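Local coordinates for monomethylamine corrinoid protein 1 (Methanosarcina barkeri, PDB 3EZX) that carries methyl groups on a bound corrinoid between the methyltransferases MtmB and MtbA in methanogenesis from monomethylamine, at residues E4-L9 against I39-S44; A95-A100 against F121-L126. One frame throughout, in Å; residues are numbered along the deposited sequence.

In the fold
Interaction 1 (4-9 with 39-44) joins two helices of the N-terminal helical bundle, and interaction 2 (95-100 with 121-126) pairs two neighbouring parallel strands of the C-terminal Rossmann-like domain. They share no element, lie on opposite sides of the chain's centre and stay about 15 Å apart at their nearest atoms. The helix pair is held by apolar contact, a ring over an aliphatic chain and leucines beside a glycine, mostly buried, with an exposed lysine. The strand pair is laced by backbone hydrogen bonds; it is buried on the 95-100 side and more exposed along strand 122-125, outermost in this chain's sheet. The side chains of L43 and T97 each lie about 7 Å from the bound cobamide.

Interaction 1 of 2, residues E4-L9 against I39-S44; sequences EIFDKL and ITKGLS
With CG beside the backbone N in both residues (chi1 -77° in F6), the F6 ring and the K41 chain meet obliquely between the helices. CB of K41 sits over one face of the ring, 3.6 Å from its centroid and 15° off the normal, a CH-pi contact displaced toward the rim at CE1. Beyond CG the lysine runs extended, bringing its CD to 3.7 Å from F6 CZ, while its ammonium end leads away from helix 4-9. An alanine in place of F6 would probably leave the aliphatic part of K41 without its aromatic partner and open a gap between the helices. G42 has no side chain, and the backbones draw close here, with its CA 4.5 Å from F6 CA and 4.0 Å from L9 CB. One residue on, CD2 of L43 packs 4.2 Å from L9 CB. The short axes approach to 7.3 Å at 42°, where helix 35-55 makes a wider pi-type turn at 39-43. In the N-terminal helical bundle, L9 also touches L24 of helix 20-30, and L43 reaches T21 of that helix and M71 and A74 of helix 61-82.

Interaction 2 of 2, residues A95-A100 against F121-L126; sequences AITFVA and FQIVDL
The amide of L126 gives the shortest bond of the pair to T97 O, with N and O 2.8 Å apart and the N-H pointing nearly straight at the acceptor (160°). It ends a parallel ladder in which A95 N binds Q122 O, A95 O takes V124 N, and T97 N binds V124 O at 2.9 Å. V124 O also receives a CA-H...O contact from I96 CA at 3.3 Å. On one face I96 and V124 lie side by side and point the same way, I96 CG1 4.1 Å from V124 CB; L126 crosses I96, its CD1 3.9 Å from I96 CG2. On the other face A95 CB meets CD2 of F121 at 3.9 Å and CD1 of I123 at 4.1 Å. There T97 turns OG1 between its backbone N and carbonyl carbon (chi1 50°), beside D125 CA at 3.3 Å; T97 OG1 also has a weak hydrogen bond with T113 OG1. D125 OD1 is held by H109 NE2 and G127 N. The strands are the two ends of a right-handed beta-alpha-beta crossover through helix 107-118, as in Rossmann-like B12-binding domains. This helix covers the T97 and D125 face, helix 132-141 packs on V124 and L126, and strand 147-152 bonds to the far edge of 94-99.

Interaction 1 of 2, residues E4-L9 against I39-S44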
# COMPACT_ATOMS: atom_id res chain seq x y z
N GLU A 4 -11.83 -12.17 -19.58
CA GLU A 4 -11.90 -13.51 -19.02
C GLU A 4 -10.86 -13.75 -17.93
O GLU A 4 -11.19 -14.22 -16.84
CB GLU A 4 -11.75 -14.59 -20.10
CG GLU A 4 -11.71 -16.00 -19.51
CD GLU A 4 -11.62 -17.10 -20.55
OE1 GLU A 4 -10.72 -17.04 -21.41
OE2 GLU A 4 -12.44 -18.04 -20.49
N ILE A 5 -9.60 -13.44 -18.22
CA ILE A 5 -8.56 -13.67 -17.22
C ILE A 5 -8.70 -12.72 -16.02
O ILE A 5 -8.19 -13.01 -14.95
CB ILE A 5 -7.15 -13.58 -17.85
CG1 ILE A 5 -6.10 -14.09 -16.85
CG2 ILE A 5 -6.86 -12.17 -18.28
CD1 ILE A 5 -6.42 -15.49 -16.30
N PHE A 6 -9.38 -11.60 -16.21
CA PHE A 6 -9.61 -10.69 -15.10
C PHE A 6 -10.59 -11.36 -14.11
O PHE A 6 -10.35 -11.39 -12.90
CB PHE A 6 -10.21 -9.37 -15.59
CG PHE A 6 -9.22 -8.45 -16.24
CD1 PHE A 6 -7.95 -8.29 -15.69
CD2 PHE A 6 -9.56 -7.72 -17.37
CE1 PHE A 6 -7.03 -7.42 -16.25
CE2 PHE A 6 -8.65 -6.84 -17.94
CZ PHE A 6 -7.38 -6.69 -17.38
N ASP A 7 -11.68 -11.89 -14.64
CA ASP A 7 -12.68 -12.57 -13.84
C ASP A 7 -12.05 -13.76 -13.09
O ASP A 7 -12.36 -13.99 -11.92
CB ASP A 7 -13.84 -13.06 -14.72
CG ASP A 7 -14.52 -11.94 -15.51
OD1 ASP A 7 -14.82 -10.88 -14.93
OD2 ASP A 7 -14.77 -12.14 -16.72
N LYS A 8 -11.18 -14.50 -13.77
CA LYS A 8 -10.51 -15.64 -13.15
C LYS A 8 -9.64 -15.19 -11.98
O LYS A 8 -9.57 -15.86 -10.94
CB LYS A 8 -9.65 -16.37 -14.18
CG LYS A 8 -10.43 -17.16 -15.22
CD LYS A 8 -9.50 -18.03 -16.05
CE LYS A 8 -10.30 -18.92 -17.00
NZ LYS A 8 -9.42 -19.87 -17.75
N LEU A 9 -8.96 -14.06 -12.16
CA LEU A 9 -8.11 -13.50 -11.13
C LEU A 9 -9.02 -13.03 -9.99
O LEU A 9 -8.76 -13.30 -8.82
CB LEU A 9 -7.30 -12.33 -11.69
CG LEU A 9 -6.24 -12.73 -12.71
CD1 LEU A 9 -5.73 -11.51 -13.47
CD2 LEU A 9 -5.10 -13.45 -12.00
N ILE A 39 -3.74 -6.43 -11.21
CA ILE A 39 -4.09 -6.05 -9.85
C ILE A 39 -5.40 -5.26 -9.79
O ILE A 39 -6.38 -5.70 -9.20
CB ILE A 39 -2.98 -5.20 -9.19
CG1 ILE A 39 -1.71 -6.02 -9.04
CG2 ILE A 39 -3.44 -4.67 -7.83
CD1 ILE A 39 -0.55 -5.24 -8.46
N THR A 40 -5.41 -4.09 -10.41
CA THR A 40 -6.58 -3.22 -10.39
C THR A 40 -7.83 -3.75 -11.08
O THR A 40 -8.94 -3.44 -10.65
CB THR A 40 -6.25 -1.82 -10.97
OG1 THR A 40 -6.09 -1.91 -12.39
CG2 THR A 40 -4.96 -1.29 -10.35
N LYS A 41 -7.68 -4.53 -12.15
CA LYS A 41 -8.85 -5.05 -12.84
C LYS A 41 -9.20 -6.50 -12.49
O LYS A 41 -10.24 -7.01 -12.91
CB LYS A 41 -8.68 -4.91 -14.36
CG LYS A 41 -8.82 -3.48 -14.85
CD LYS A 41 -8.56 -3.37 -16.34
CE LYS A 41 -8.64 -1.91 -16.80
NZ LYS A 41 -8.26 -1.75 -18.23
N GLY A 42 -8.35 -7.14 -11.70
CA GLY A 42 -8.58 -8.52 -11.31
C GLY A 42 -8.51 -8.84 -9.82
O GLY A 42 -9.53 -9.10 -9.18
N LEU A 43 -7.29 -8.82 -9.27
CA LEU A 43 -7.08 -9.12 -7.86
C LEU A 43 -7.81 -8.13 -6.96
O LEU A 43 -8.56 -8.53 -6.08
CB LEU A 43 -5.58 -9.11 -7.54
CG LEU A 43 -4.69 -10.02 -8.40
CD1 LEU A 43 -3.24 -9.77 -8.05
CD2 LEU A 43 -5.06 -11.48 -8.18
N SER A 44 -7.60 -6.84 -7.19
CA SER A 44 -8.25 -5.81 -6.39
C SER A 44 -9.78 -5.91 -6.46
O SER A 44 -10.46 -5.73 -5.46
CB SER A 44 -7.80 -4.42 -6.83
OG SER A 44 -6.43 -4.22 -6.57
O HOH W 1 -13.23 -8.83 -12.78

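Interaction 2 of 2, residues A95-A100 against F121-L126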
# COMPACT_ATOMS: atom_id res chain seq x y z
N ALA A 95 11.88 7.74 0.29
CA ALA A 95 10.59 7.43 0.86
C ALA A 95 10.75 6.43 1.99
O ALA A 95 11.36 5.38 1.83
CB ALA A 95 9.68 6.85 -0.21
N ILE A 96 10.22 6.80 3.16
CA ILE A 96 10.27 5.95 4.34
C ILE A 96 8.85 5.41 4.50
O ILE A 96 7.94 6.15 4.90
CB ILE A 96 10.67 6.77 5.59
CG1 ILE A 96 12.06 7.41 5.39
CG2 ILE A 96 10.64 5.88 6.82
CD1 ILE A 96 12.46 8.36 6.51
N THR A 97 8.66 4.14 4.15
CA THR A 97 7.35 3.50 4.21
C THR A 97 7.08 2.64 5.44
O THR A 97 7.96 1.93 5.92
CB THR A 97 7.13 2.59 2.95
OG1 THR A 97 8.26 1.72 2.77
CG2 THR A 97 6.93 3.45 1.69
N PHE A 98 5.84 2.68 5.91
CA PHE A 98 5.51 1.93 7.11
C PHE A 98 4.01 1.73 7.29
O PHE A 98 3.20 2.42 6.67
CB PHE A 98 6.04 2.69 8.32
CG PHE A 98 5.49 4.08 8.42
CD1 PHE A 98 4.35 4.33 9.17
CD2 PHE A 98 6.09 5.14 7.74
CE1 PHE A 98 3.81 5.61 9.24
CE2 PHE A 98 5.55 6.42 7.79
CZ PHE A 98 4.40 6.66 8.55
N VAL A 99 3.64 0.78 8.13
CA VAL A 99 2.25 0.51 8.44
C VAL A 99 2.12 0.88 9.92
O VAL A 99 2.98 0.51 10.73
CB VAL A 99 1.91 -0.97 8.24
CG1 VAL A 99 0.43 -1.20 8.51
CG2 VAL A 99 2.28 -1.41 6.84
N ALA A 100 1.07 1.61 10.28
CA ALA A 100 0.84 2.04 11.66
C ALA A 100 1.01 0.96 12.72
O ALA A 100 0.91 -0.24 12.44
CB ALA A 100 -0.53 2.66 11.78
N PHE A 121 12.36 6.53 -6.70
CA PHE A 121 12.48 6.79 -5.27
C PHE A 121 13.37 5.76 -4.61
O PHE A 121 13.40 4.59 -5.01
CB PHE A 121 11.12 6.74 -4.58
CG PHE A 121 10.41 8.05 -4.52
CD1 PHE A 121 9.55 8.44 -5.54
CD2 PHE A 121 10.58 8.90 -3.43
CE1 PHE A 121 8.87 9.66 -5.47
CE2 PHE A 121 9.90 10.11 -3.35
CZ PHE A 121 9.05 10.49 -4.38
N GLN A 122 14.13 6.20 -3.61
CA GLN A 122 14.97 5.27 -2.87
C GLN A 122 14.06 4.82 -1.75
O GLN A 122 13.35 5.63 -1.15
CB GLN A 122 16.20 5.97 -2.29
CG GLN A 122 17.16 5.00 -1.64
CD GLN A 122 18.09 5.67 -0.65
OE1 GLN A 122 18.94 5.01 -0.04
NE2 GLN A 122 17.93 6.98 -0.49
N ILE A 123 14.06 3.52 -1.47
CA ILE A 123 13.17 2.99 -0.46
C ILE A 123 13.77 2.65 0.89
O ILE A 123 14.91 2.20 1.00
CB ILE A 123 12.45 1.73 -1.01
CG1 ILE A 123 11.60 2.12 -2.22
CG2 ILE A 123 11.59 1.10 0.06
CD1 ILE A 123 10.64 3.28 -1.96
N VAL A 124 12.97 2.90 1.92
CA VAL A 124 13.31 2.60 3.31
C VAL A 124 12.01 2.03 3.90
O VAL A 124 11.17 2.77 4.42
CB VAL A 124 13.72 3.86 4.10
CG1 VAL A 124 14.09 3.48 5.53
CG2 VAL A 124 14.90 4.52 3.42
N ASP A 125 11.86 0.72 3.78
CA ASP A 125 10.68 -0.01 4.24
C ASP A 125 10.82 -0.44 5.70
O ASP A 125 11.55 -1.38 6.00
CB ASP A 125 10.49 -1.25 3.36
CG ASP A 125 9.09 -1.82 3.43
OD1 ASP A 125 8.45 -1.70 4.50
OD2 ASP A 125 8.65 -2.39 2.42
N LEU A 126 10.11 0.24 6.60
CA LEU A 126 10.18 -0.10 8.03
C LEU A 126 9.40 -1.35 8.44
O LEU A 126 9.54 -1.83 9.56
CB LEU A 126 9.73 1.10 8.88
CG LEU A 126 10.55 2.38 8.76
CD1 LEU A 126 10.08 3.39 9.81
CD2 LEU A 126 12.03 2.07 8.96